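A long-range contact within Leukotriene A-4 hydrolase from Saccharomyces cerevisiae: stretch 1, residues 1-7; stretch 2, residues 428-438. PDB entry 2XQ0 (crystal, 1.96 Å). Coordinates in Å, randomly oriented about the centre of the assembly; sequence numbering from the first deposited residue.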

# COMPACT_ATOMS: atom_id res chain seq x y z
N MET A 1 11.99 24.71 18.23
CA MET A 1 13.28 24.59 18.90
C MET A 1 14.26 23.80 18.05
O MET A 1 15.37 23.48 18.50
N LEU A 2 13.86 23.50 16.82
CA LEU A 2 14.66 22.66 15.92
C LEU A 2 15.83 23.39 15.24
O LEU A 2 15.90 24.62 15.26
N PRO A 3 16.76 22.62 14.65
CA PRO A 3 17.98 23.15 14.01
C PRO A 3 17.73 24.08 12.81
O PRO A 3 16.64 24.11 12.24
N LEU A 4 18.79 24.80 12.43
CA LEU A 4 18.75 25.87 11.43
C LEU A 4 18.37 25.46 9.99
O LEU A 4 17.45 26.05 9.42
N SER A 5 19.07 24.50 9.40
CA SER A 5 18.76 24.12 8.01
C SER A 5 17.32 23.64 7.84
O SER A 5 16.72 23.84 6.78
N ILE A 6 16.79 22.98 8.86
CA ILE A 6 15.36 22.66 8.92
C ILE A 6 14.54 23.95 8.93
O ILE A 6 13.72 24.19 8.04
N GLU A 7 14.75 24.77 9.97
CA GLU A 7 14.19 26.11 10.05
C GLU A 7 14.22 26.75 8.67
O GLU A 7 13.24 27.34 8.24
N THR A 428 6.36 17.40 7.72
CA THR A 428 7.49 16.92 8.48
C THR A 428 7.94 17.94 9.53
O THR A 428 8.38 17.58 10.62
N PHE A 429 7.82 19.22 9.19
CA PHE A 429 8.31 20.27 10.06
C PHE A 429 7.50 20.29 11.35
O PHE A 429 8.06 20.48 12.43
N GLN A 430 6.19 20.06 11.24
CA GLN A 430 5.34 20.00 12.42
C GLN A 430 5.66 18.75 13.25
O GLN A 430 5.60 18.76 14.48
N PHE A 431 6.00 17.66 12.56
CA PHE A 431 6.44 16.45 13.25
C PHE A 431 7.66 16.81 14.11
O PHE A 431 7.68 16.51 15.30
N LEU A 432 8.64 17.48 13.52
CA LEU A 432 9.87 17.83 14.24
C LEU A 432 9.65 18.77 15.42
O LEU A 432 10.21 18.55 16.48
N ASP A 433 8.84 19.82 15.23
CA ASP A 433 8.46 20.69 16.34
C ASP A 433 7.90 19.89 17.51
O ASP A 433 8.20 20.15 18.66
N THR A 434 7.02 18.95 17.21
CA THR A 434 6.37 18.17 18.25
C THR A 434 7.39 17.31 18.99
O THR A 434 7.33 17.16 20.23
N LEU A 435 8.31 16.73 18.24
CA LEU A 435 9.34 15.90 18.83
C LEU A 435 10.14 16.77 19.79
O LEU A 435 10.38 16.38 20.93
N TYR A 436 10.52 17.96 19.34
CA TYR A 436 11.32 18.85 20.18
C TYR A 436 10.56 19.39 21.40
O TYR A 436 11.11 19.46 22.48
N GLU A 437 9.29 19.74 21.23
CA GLU A 437 8.51 20.20 22.37
C GLU A 437 8.35 19.09 23.42
O GLU A 437 8.29 19.36 24.63
N PHE A 438 8.29 17.84 22.97
CA PHE A 438 8.02 16.73 23.87
C PHE A 438 9.23 16.33 24.73
O PHE A 438 9.08 15.90 25.87

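The chain's first residues lie along one side of the helix 428-438, more than 420 residues away in sequence. The contact is small, burying 441 Å² in total, and it is almost wholly apolar.

Tyr436 provides the aromatic platform. Its CA-to-CB bond points toward stretch 1, and chi1 is m, at -88°. Leu2 lies over one face of the ring. Leu2 CA sits 4.0 Å from the centroid of the Tyr436 ring, only 6° off the ring normal, which makes a CH-pi contact. Leu2 CB is 4.0 Å from Tyr436 CE1. Met1 O and Pro3 CD approach the ring obliquely. Met1 O is 3.6 Å from Tyr436 CD2, and Met1 CB is 4.1 Å from the same atom. Pro3 CD is 3.7 Å from Tyr436 CZ. Pro3 is also the N-cap residue of the helix that begins at Leu4.

Apolar packing continues toward the start of the helix. Leu2 is p at both chi1 and chi2. This places Leu2 CD2 3.6 Å from Leu432 CB. Leu432 points toward stretch 1, with chi1 m and chi2 t. Leu432 CD1 lies 3.9 Å from Ile6 CG2. Ile6 is m at both chi angles. The same Ile6 CG2 approaches the edge of the Phe429 ring, 4.0 Å from Phe429 CD1. Phe429 is m at chi1; its CB is directed sideways, but its ring comes nearer.

At the exposed end, Met1 CE reaches 3.4 Å from Glu437 CG, although Met1 is poorly ordered. Leu4, Ser5 and Glu7 take no part.

No hydrogen bond crosses between the stretches. Asp433 OD1 comes within 3.0 Å of Leu2 CD2, a tight contact between a carboxylate oxygen and a methyl carbon, not a hydrogen bond. Both Asp433 carboxylate oxygens and Tyr436 OH find hydrogen-bond partners elsewhere in the structure. Leu2 N is buried by the contact and has no partner in the model.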

# COMPACT_ATOMS: atom_id res chain seq x y z
CB MET A 1 13.11 23.93 20.26
CG MET A 1 12.50 24.83 21.32
SD MET A 1 11.51 23.95 22.53
CE MET A 1 10.15 23.40 21.50
CB LEU A 2 13.75 22.01 14.87
CG LEU A 2 12.71 22.87 14.17
CD1 LEU A 2 13.36 23.81 13.18
CD2 LEU A 2 11.71 21.98 13.47
CB PRO A 3 18.69 21.88 13.54
CG PRO A 3 18.18 20.80 14.42
CD PRO A 3 16.76 21.15 14.69
CB LEU A 4 20.09 26.63 11.40
CG LEU A 4 20.47 27.46 12.63
CD1 LEU A 4 20.51 26.61 13.90
CD2 LEU A 4 21.81 28.15 12.42
CB SER A 5 19.72 23.06 7.49
OG SER A 5 19.13 22.39 6.39
CB ILE A 6 15.04 21.84 10.17
CG1 ILE A 6 15.73 20.47 10.10
CG2 ILE A 6 13.53 21.71 10.34
CD1 ILE A 6 15.56 19.79 8.76
CB GLU A 7 15.00 26.95 11.05
CG GLU A 7 14.40 28.32 11.42
CD GLU A 7 15.38 29.23 12.18
OE1 GLU A 7 15.27 29.35 13.43
OE2 GLU A 7 16.25 29.84 11.53
CB THR A 428 8.66 16.70 7.53
OG1 THR A 428 8.29 15.72 6.56
CG2 THR A 428 9.89 16.26 8.28
CB PHE A 429 8.29 21.62 9.34
CG PHE A 429 8.97 21.58 8.01
CD1 PHE A 429 10.35 21.48 7.94
CD2 PHE A 429 8.24 21.58 6.83
CE1 PHE A 429 10.99 21.41 6.72
CE2 PHE A 429 8.87 21.51 5.60
CZ PHE A 429 10.25 21.43 5.55
CB GLN A 430 3.86 20.03 12.01
CG GLN A 430 3.43 21.29 11.25
CD GLN A 430 2.04 21.16 10.69
OE1 GLN A 430 1.85 20.59 9.61
NE2 GLN A 430 1.05 21.65 11.42
CB PHE A 431 6.80 15.34 12.25
CG PHE A 431 7.66 14.23 12.83
CD1 PHE A 431 7.12 13.30 13.70
CD2 PHE A 431 8.99 14.12 12.48
CE1 PHE A 431 7.91 12.27 14.23
CE2 PHE A 431 9.78 13.10 13.00
CZ PHE A 431 9.24 12.18 13.88
CB LEU A 432 10.93 18.42 13.30
CG LEU A 432 11.39 17.45 12.20
CD1 LEU A 432 12.20 18.17 11.14
CD2 LEU A 432 12.17 16.29 12.78
CB ASP A 433 7.38 21.69 15.92
CG ASP A 433 7.83 22.60 14.81
OD1 ASP A 433 9.05 22.78 14.64
OD2 ASP A 433 6.96 23.16 14.11
CB THR A 434 5.29 17.26 17.66
OG1 THR A 434 4.32 18.07 16.96
CG2 THR A 434 4.61 16.46 18.77
CB LEU A 435 10.22 15.28 17.73
CG LEU A 435 11.32 14.27 18.09
CD1 LEU A 435 10.76 12.98 18.68
CD2 LEU A 435 12.16 13.98 16.87
CB TYR A 436 11.93 20.01 19.37
CG TYR A 436 13.27 19.69 18.74
CD1 TYR A 436 13.36 18.95 17.56
CD2 TYR A 436 14.45 20.13 19.33
CE1 TYR A 436 14.59 18.67 16.99
CE2 TYR A 436 15.69 19.84 18.76
CZ TYR A 436 15.75 19.12 17.60
OH TYR A 436 16.97 18.85 17.04
CB GLU A 437 7.13 20.71 21.94
CG GLU A 437 7.18 21.88 20.96
CD GLU A 437 5.89 22.02 20.16
OE1 GLU A 437 5.02 21.12 20.26
OE2 GLU A 437 5.75 23.03 19.44
CB PHE A 438 7.48 15.51 23.11
CG PHE A 438 6.95 14.44 24.00
CD1 PHE A 438 5.70 14.57 24.58
CD2 PHE A 438 7.71 13.33 24.30
CE1 PHE A 438 5.20 13.58 25.43
CE2 PHE A 438 7.23 12.35 25.16
CZ PHE A 438 5.97 12.48 25.72